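Local coordinates for hypothetical protein (Streptococcus pneumoniae, PDB 2HIY) that is of unknown function and belongs to the DUF1697 family of conserved bacterial proteins, its chain folding into two four-stranded antiparallel sheets, each flanked by helices, at residues Ser45-Phe50 with Thr167-Lys172; Glu26-Leu31 with Val39-Asn44. One frame throughout, in Å; residues are numbered along the deposited sequence.

In the fold
Interaction 2 closes before interaction 1 opens along the chain, and their centres lie about 13 Å apart. Both reach the sheet ordered 39-41, 47-52, 5-10, 78-81: interaction 2 lays helix 24-34 against its outermost strand 39-41, whereas interaction 1 ties the start of the neighbouring strand 47-52 to strand 166-170, an outermost strand of the other four-stranded sheet. The two contacts touch through probable hydrogen bonds between strand 47-52 and the 39-44 segment, F49 N to E40 O at 2.8 Å and N47 O to Y42 N at 2.9 Å. Interaction 2 lies near the surface, about 16 Å from the chain centre; interaction 1 is buried, about 6 Å from it, and joins the two sheets.

Interaction 1 (Ser45-Phe50 with Thr167-Lys172); sequences SGNIFF and TIRNAK
The R169 side chain reaches from strand 167-170 to the G46 carbonyl and the N47 side-chain amide, and its guanidinium carries every cross-segment hydrogen bond. R169 NE donates to OD1 of N47 over 2.8 Å with an N-H...O angle of 162°; the donor lies in the carbonyl plane on a lone pair, and OD1 sits in the guanidinium plane. The amide and guanidinium planes are nonetheless almost perpendicular, 89° apart. R169 NH2 bonds the carbonyl O of G46 at 3.0 Å, approaching from above that carbonyl's plane, and makes a weak second bond to N47 OD1 at 3.3 Å. A further NH2 bond goes to the carbonyl O of V11, while R169 NH1 turns back to its own strand and donates to I168 O at 3.0 Å. All three guanidinium nitrogens thus have acceptors, several of them backbone carbonyls, which fixes the rotation of this buried cation.

The bend of the arginine at its second torsion (chi2 -70°) precedes an extended CG-CD-NE segment that delivers the head. S45 OG lies over one guanidinium face, 4.0 Å from R169 CZ, and T167 CG2 over the opposite face, both off-centre toward the rim. S45 OG also accepts from N47 ND2 at 2.8 Å, and ND2 bonds the carbonyl O of Y42 as well. The amide of N47 is consequently held at both ends, its oxygen by arginine and its nitrogen by the turn. The backbone of G46 is hydrogen-bonded to V11, just beyond strand 5-10. With only 129 Å² buried between the segments, the joint is small and polar: a buried arginine bridging the turn that leads into strand 47-52 and an outermost strand of the second antiparallel sheet.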
loop_
_atom_site.group_PDB
_atom_site.type_symbol
_atom_site.label_atom_id
_atom_site.label_comp_id
_atom_site.label_asym_id
_atom_site.label_seq_id
_atom_site.Cartn_x
_atom_site.Cartn_y
_atom_site.Cartn_z
ATOM N N SER D 45 -1.047 10.040 -17.260
ATOM C CA SER D 45 -0.096 8.947 -17.431
ATOM C C SER D 45 0.891 9.174 -18.554
ATOM O O SER D 45 1.784 8.355 -18.769
ATOM C CB SER D 45 -0.812 7.623 -17.703
ATOM O OG SER D 45 -1.583 7.683 -18.902
ATOM N N GLY D 46 0.748 10.277 -19.275
ATOM C CA GLY D 46 1.687 10.599 -20.339
ATOM C C GLY D 46 1.118 10.328 -21.719
ATOM O O GLY D 46 1.645 9.493 -22.466
ATOM N N ASN D 47 0.073 11.079 -22.082
ATOM C CA ASN D 47 -0.597 10.956 -23.371
ATOM C C ASN D 47 -0.722 12.368 -23.886
ATOM O O ASN D 47 -1.584 13.134 -23.400
ATOM C CB ASN D 47 -1.996 10.340 -23.204
ATOM C CG ASN D 47 -1.951 9.026 -22.481
ATOM O OD1 ASN D 47 -1.428 8.047 -23.019
ATOM N ND2 ASN D 47 -2.442 8.993 -21.248
ATOM N N ILE D 48 0.160 12.724 -24.813
ATOM C CA ILE D 48 0.263 14.074 -25.356
ATOM C C ILE D 48 -0.072 14.051 -26.827
ATOM O O ILE D 48 0.283 13.096 -27.536
ATOM C CB ILE D 48 1.719 14.634 -25.164
ATOM C CG1 ILE D 48 1.952 14.930 -23.691
ATOM C CG2 ILE D 48 1.956 15.914 -25.992
ATOM C CD1 ILE D 48 1.388 16.314 -23.243
ATOM N N PHE D 49 -0.751 15.094 -27.303
ATOM C CA PHE D 49 -1.094 15.216 -28.691
ATOM C C PHE D 49 -0.654 16.575 -29.178
ATOM O O PHE D 49 -0.778 17.575 -28.451
ATOM C CB PHE D 49 -2.615 15.022 -28.882
ATOM C CG PHE D 49 -3.097 13.759 -28.266
ATOM C CD1 PHE D 49 -3.107 12.560 -28.997
ATOM C CD2 PHE D 49 -3.374 13.720 -26.906
ATOM C CE1 PHE D 49 -3.475 11.355 -28.377
ATOM C CE2 PHE D 49 -3.731 12.527 -26.269
ATOM C CZ PHE D 49 -3.768 11.327 -27.023
ATOM N N PHE D 50 -0.121 16.602 -30.386
ATOM C CA PHE D 50 0.343 17.871 -30.940
ATOM C C PHE D 50 0.310 17.805 -32.455
ATOM O O PHE D 50 0.213 16.713 -33.030
ATOM C CB PHE D 50 1.754 18.214 -30.430
ATOM C CG PHE D 50 2.829 17.297 -30.935
ATOM C CD1 PHE D 50 3.496 17.545 -32.144
ATOM C CD2 PHE D 50 3.214 16.191 -30.176
ATOM C CE1 PHE D 50 4.497 16.683 -32.622
ATOM C CE2 PHE D 50 4.207 15.336 -30.645
ATOM C CZ PHE D 50 4.868 15.586 -31.860
ATOM N N THR D 167 5.058 1.100 -24.344
ATOM C CA THR D 167 4.151 1.943 -23.600
ATOM C C THR D 167 2.809 1.226 -23.557
ATOM O O THR D 167 2.139 1.098 -24.577
ATOM C CB THR D 167 4.001 3.310 -24.293
ATOM O OG1 THR D 167 5.315 3.799 -24.658
ATOM C CG2 THR D 167 3.307 4.265 -23.378
ATOM N N ILE D 168 2.420 0.784 -22.372
ATOM C CA ILE D 168 1.240 -0.070 -22.266
ATOM C C ILE D 168 0.032 0.797 -21.973
ATOM O O ILE D 168 0.051 1.635 -21.057
ATOM C CB ILE D 168 1.420 -1.093 -21.161
ATOM C CG1 ILE D 168 2.643 -1.956 -21.468
ATOM C CG2 ILE D 168 0.120 -1.936 -21.015
ATOM C CD1 ILE D 168 2.953 -3.028 -20.397
ATOM N N ARG D 169 -1.036 0.606 -22.739
ATOM C CA ARG D 169 -2.305 1.285 -22.491
ATOM C C ARG D 169 -3.434 0.289 -22.566
ATOM O O ARG D 169 -3.406 -0.629 -23.383
ATOM C CB ARG D 169 -2.550 2.373 -23.555
ATOM C CG ARG D 169 -1.474 3.497 -23.564
ATOM C CD ARG D 169 -1.617 4.339 -22.293
ATOM N NE ARG D 169 -0.716 5.503 -22.225
ATOM C CZ ARG D 169 0.454 5.535 -21.601
ATOM N NH1 ARG D 169 0.943 4.460 -21.015
ATOM N NH2 ARG D 169 1.151 6.671 -21.596
ATOM N N ASN D 170 -4.427 0.427 -21.723
ATOM C CA ASN D 170 -5.581 -0.445 -21.851
ATOM C C ASN D 170 -6.390 -0.118 -23.104
ATOM O O ASN D 170 -6.188 0.917 -23.765
ATOM C CB ASN D 170 -6.414 -0.506 -20.569
ATOM C CG ASN D 170 -7.017 0.819 -20.188
ATOM O OD1 ASN D 170 -7.464 1.586 -21.036
ATOM N ND2 ASN D 170 -7.116 1.054 -18.876
ATOM N N ALA D 171 -7.308 -1.019 -23.462
ATOM C CA ALA D 171 -8.083 -0.815 -24.658
ATOM C C ALA D 171 -8.914 0.448 -24.640
ATOM O O ALA D 171 -9.129 1.056 -25.678
ATOM C CB ALA D 171 -8.980 -2.021 -24.915
ATOM N N LYS D 172 -9.422 0.822 -23.472
ATOM C CA LYS D 172 -10.215 2.043 -23.383
ATOM C C LYS D 172 -9.352 3.273 -23.688
ATOM O O LYS D 172 -9.795 4.187 -24.408
ATOM C CB LYS D 172 -10.894 2.133 -22.016
ATOM C CG LYS D 172 -12.081 1.189 -21.903
ATOM C CD LYS D 172 -12.930 1.449 -20.666
ATOM C CE LYS D 172 -14.302 0.778 -20.786
ATOM N NZ LYS D 172 -14.212 -0.696 -20.932
#

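Interaction 2 (Glu26-Leu31 with Val39-Asn44); sequences ELRQEL and VESYIN
R28 and V39 have the closest CA atoms, 5.7 Å apart, where helix 26-31 runs nearly antiparallel to strand 39-41, with axes 8.1 Å apart at an angle of 159°. The apolar part of the contact centres on V39. Its CG1 lies against the base of R28, 4.0 Å from R28 CA and about equally near R28 CB and CG, and the two side chains cross obliquely. V39 CG2, the other methyl, reaches L31 CB at 4.3 Å. The valine's first torsion sets CG1 opposite its backbone N and thereby divides the two methyls between R28 and L31, one helical turn apart.

Beyond V39 the arginine continues along the strand, with R28 CD 3.7 Å from V39 O and close to E40 CA. Its bend at the third torsion, chi3 -59°, carries the guanidinium toward S41. There R28 NH1 donates to S41 OG at 2.9 Å with an N-H...O angle of 145°, and the hydroxyl oxygen lies at the guanidinium edge, near its plane. Beneath these residues, I48 of the adjoining strand packs against L27, L31, V39 and S41, continuing the helix-sheet interface.

R28 NH1 also forms a salt bridge with E61 OE2 of the second subunit. One nitrogen therefore serves both a neutral serine hydroxyl within the chain and a carboxylate across the subunit boundary. The chemistry implies a division of labour along R28: its methylenes pack against V39, while its guanidinium makes the polar and charged bonds, of which the intersubunit pair probably contributes to assembly.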
loop_
_atom_site.group_PDB
_atom_site.type_symbol
_atom_site.label_atom_id
_atom_site.label_comp_id
_atom_site.label_asym_id
_atom_site.label_seq_id
_atom_site.Cartn_x
_atom_site.Cartn_y
_atom_site.Cartn_z
ATOM N N GLU D 26 2.533 22.248 -17.375
ATOM C CA GLU D 26 3.921 22.653 -17.613
ATOM C C GLU D 26 4.455 22.005 -18.879
ATOM O O GLU D 26 5.064 22.680 -19.718
ATOM C CB GLU D 26 4.814 22.307 -16.421
ATOM C CG GLU D 26 4.482 23.146 -15.203
ATOM C CD GLU D 26 5.219 22.761 -13.941
ATOM O OE1 GLU D 26 6.085 21.861 -13.959
ATOM O OE2 GLU D 26 4.896 23.375 -12.896
ATOM N N LEU D 27 4.249 20.701 -19.017
ATOM C CA LEU D 27 4.693 20.010 -20.216
ATOM C C LEU D 27 4.050 20.621 -21.482
ATOM O O LEU D 27 4.739 20.798 -22.498
ATOM C CB LEU D 27 4.360 18.513 -20.115
ATOM C CG LEU D 27 4.879 17.668 -21.281
ATOM C CD1 LEU D 27 6.398 17.763 -21.411
ATOM C CD2 LEU D 27 4.450 16.219 -21.140
ATOM N N ARG D 28 2.746 20.890 -21.469
ATOM C CA ARG D 28 2.100 21.491 -22.630
ATOM C C ARG D 28 2.764 22.816 -22.990
ATOM O O ARG D 28 3.029 23.065 -24.168
ATOM C CB ARG D 28 0.578 21.655 -22.427
ATOM C CG ARG D 28 -0.129 20.335 -22.204
ATOM C CD ARG D 28 -1.658 20.513 -22.358
ATOM N NE ARG D 28 -2.185 21.499 -21.418
ATOM C CZ ARG D 28 -2.703 21.231 -20.218
ATOM N NH1 ARG D 28 -2.782 19.983 -19.771
ATOM N NH2 ARG D 28 -3.126 22.228 -19.463
ATOM N N GLN D 29 3.046 23.649 -21.994
ATOM C CA GLN D 29 3.710 24.938 -22.255
ATOM C C GLN D 29 5.119 24.727 -22.802
ATOM O O GLN D 29 5.542 25.409 -23.753
ATOM C CB GLN D 29 3.743 25.815 -20.981
ATOM C CG GLN D 29 4.642 27.073 -21.084
ATOM C CD GLN D 29 4.017 28.159 -21.918
ATOM O OE1 GLN D 29 3.226 28.958 -21.411
ATOM N NE2 GLN D 29 4.373 28.215 -23.208
ATOM N N GLU D 30 5.865 23.820 -22.182
ATOM C CA GLU D 30 7.232 23.547 -22.627
ATOM C C GLU D 30 7.294 23.003 -24.062
ATOM O O GLU D 30 8.138 23.422 -24.861
ATOM C CB GLU D 30 7.859 22.552 -21.663
ATOM C CG GLU D 30 8.130 23.171 -20.301
ATOM C CD GLU D 30 8.159 22.189 -19.152
ATOM O OE1 GLU D 30 8.045 20.953 -19.346
ATOM O OE2 GLU D 30 8.279 22.700 -18.012
ATOM N N LEU D 31 6.382 22.094 -24.404
ATOM C CA LEU D 31 6.359 21.576 -25.785
ATOM C C LEU D 31 5.907 22.637 -26.779
ATOM O O LEU D 31 6.331 22.642 -27.931
ATOM C CB LEU D 31 5.462 20.338 -25.888
ATOM C CG LEU D 31 5.992 19.133 -25.100
ATOM C CD1 LEU D 31 4.980 17.980 -25.196
ATOM C CD2 LEU D 31 7.371 18.692 -25.610
ATOM N N VAL D 39 -0.985 21.764 -28.524
ATOM C CA VAL D 39 -0.592 20.690 -27.611
ATOM C C VAL D 39 -1.698 20.423 -26.596
ATOM O O VAL D 39 -2.149 21.333 -25.901
ATOM C CB VAL D 39 0.741 20.991 -26.899
ATOM C CG1 VAL D 39 1.178 19.779 -26.079
ATOM C CG2 VAL D 39 1.825 21.326 -27.917
ATOM N N GLU D 40 -2.098 19.156 -26.493
ATOM C CA GLU D 40 -3.147 18.723 -25.579
ATOM C C GLU D 40 -2.671 17.488 -24.826
ATOM O O GLU D 40 -1.746 16.801 -25.270
ATOM C CB GLU D 40 -4.421 18.383 -26.354
ATOM C CG GLU D 40 -4.966 19.569 -27.138
ATOM C CD GLU D 40 -6.233 19.251 -27.911
ATOM O OE1 GLU D 40 -6.874 18.214 -27.623
ATOM O OE2 GLU D 40 -6.595 20.062 -28.794
ATOM N N SER D 41 -3.272 17.234 -23.670
ATOM C CA SER D 41 -2.949 16.032 -22.888
ATOM C C SER D 41 -4.225 15.317 -22.467
ATOM O O SER D 41 -5.296 15.945 -22.316
ATOM C CB SER D 41 -2.074 16.373 -21.667
ATOM O OG SER D 41 -2.699 17.295 -20.798
ATOM N N TYR D 42 -4.115 14.009 -22.296
ATOM C CA TYR D 42 -5.216 13.204 -21.797
ATOM C C TYR D 42 -4.742 12.575 -20.508
ATOM O O TYR D 42 -3.691 11.908 -20.488
ATOM C CB TYR D 42 -5.608 12.128 -22.811
ATOM C CG TYR D 42 -6.625 11.144 -22.261
ATOM C CD1 TYR D 42 -7.900 11.566 -21.877
ATOM C CD2 TYR D 42 -6.298 9.797 -22.087
ATOM C CE1 TYR D 42 -8.838 10.645 -21.358
ATOM C CE2 TYR D 42 -7.205 8.893 -21.565
ATOM C CZ TYR D 42 -8.467 9.324 -21.199
ATOM O OH TYR D 42 -9.374 8.416 -20.687
ATOM N N ILE D 43 -5.500 12.818 -19.442
ATOM C CA ILE D 43 -5.206 12.311 -18.098
ATOM C C ILE D 43 -3.753 12.630 -17.702
ATOM O O ILE D 43 -3.233 13.666 -18.106
ATOM C CB ILE D 43 -5.693 10.809 -17.849
ATOM C CG1 ILE D 43 -5.000 9.795 -18.774
ATOM C CG2 ILE D 43 -7.243 10.744 -17.910
ATOM C CD1 ILE D 43 -5.382 8.314 -18.522
ATOM N N ASN D 44 -3.114 11.766 -16.917
ATOM C CA ASN D 44 -1.842 12.133 -16.289
ATOM C C ASN D 44 -0.745 11.094 -16.506
ATOM O O ASN D 44 0.387 11.276 -16.023
ATOM C CB ASN D 44 -2.061 12.428 -14.790
ATOM C CG ASN D 44 -1.032 13.403 -14.219
ATOM O OD1 ASN D 44 -0.563 14.313 -14.906
ATOM N ND2 ASN D 44 -0.685 13.220 -12.941
#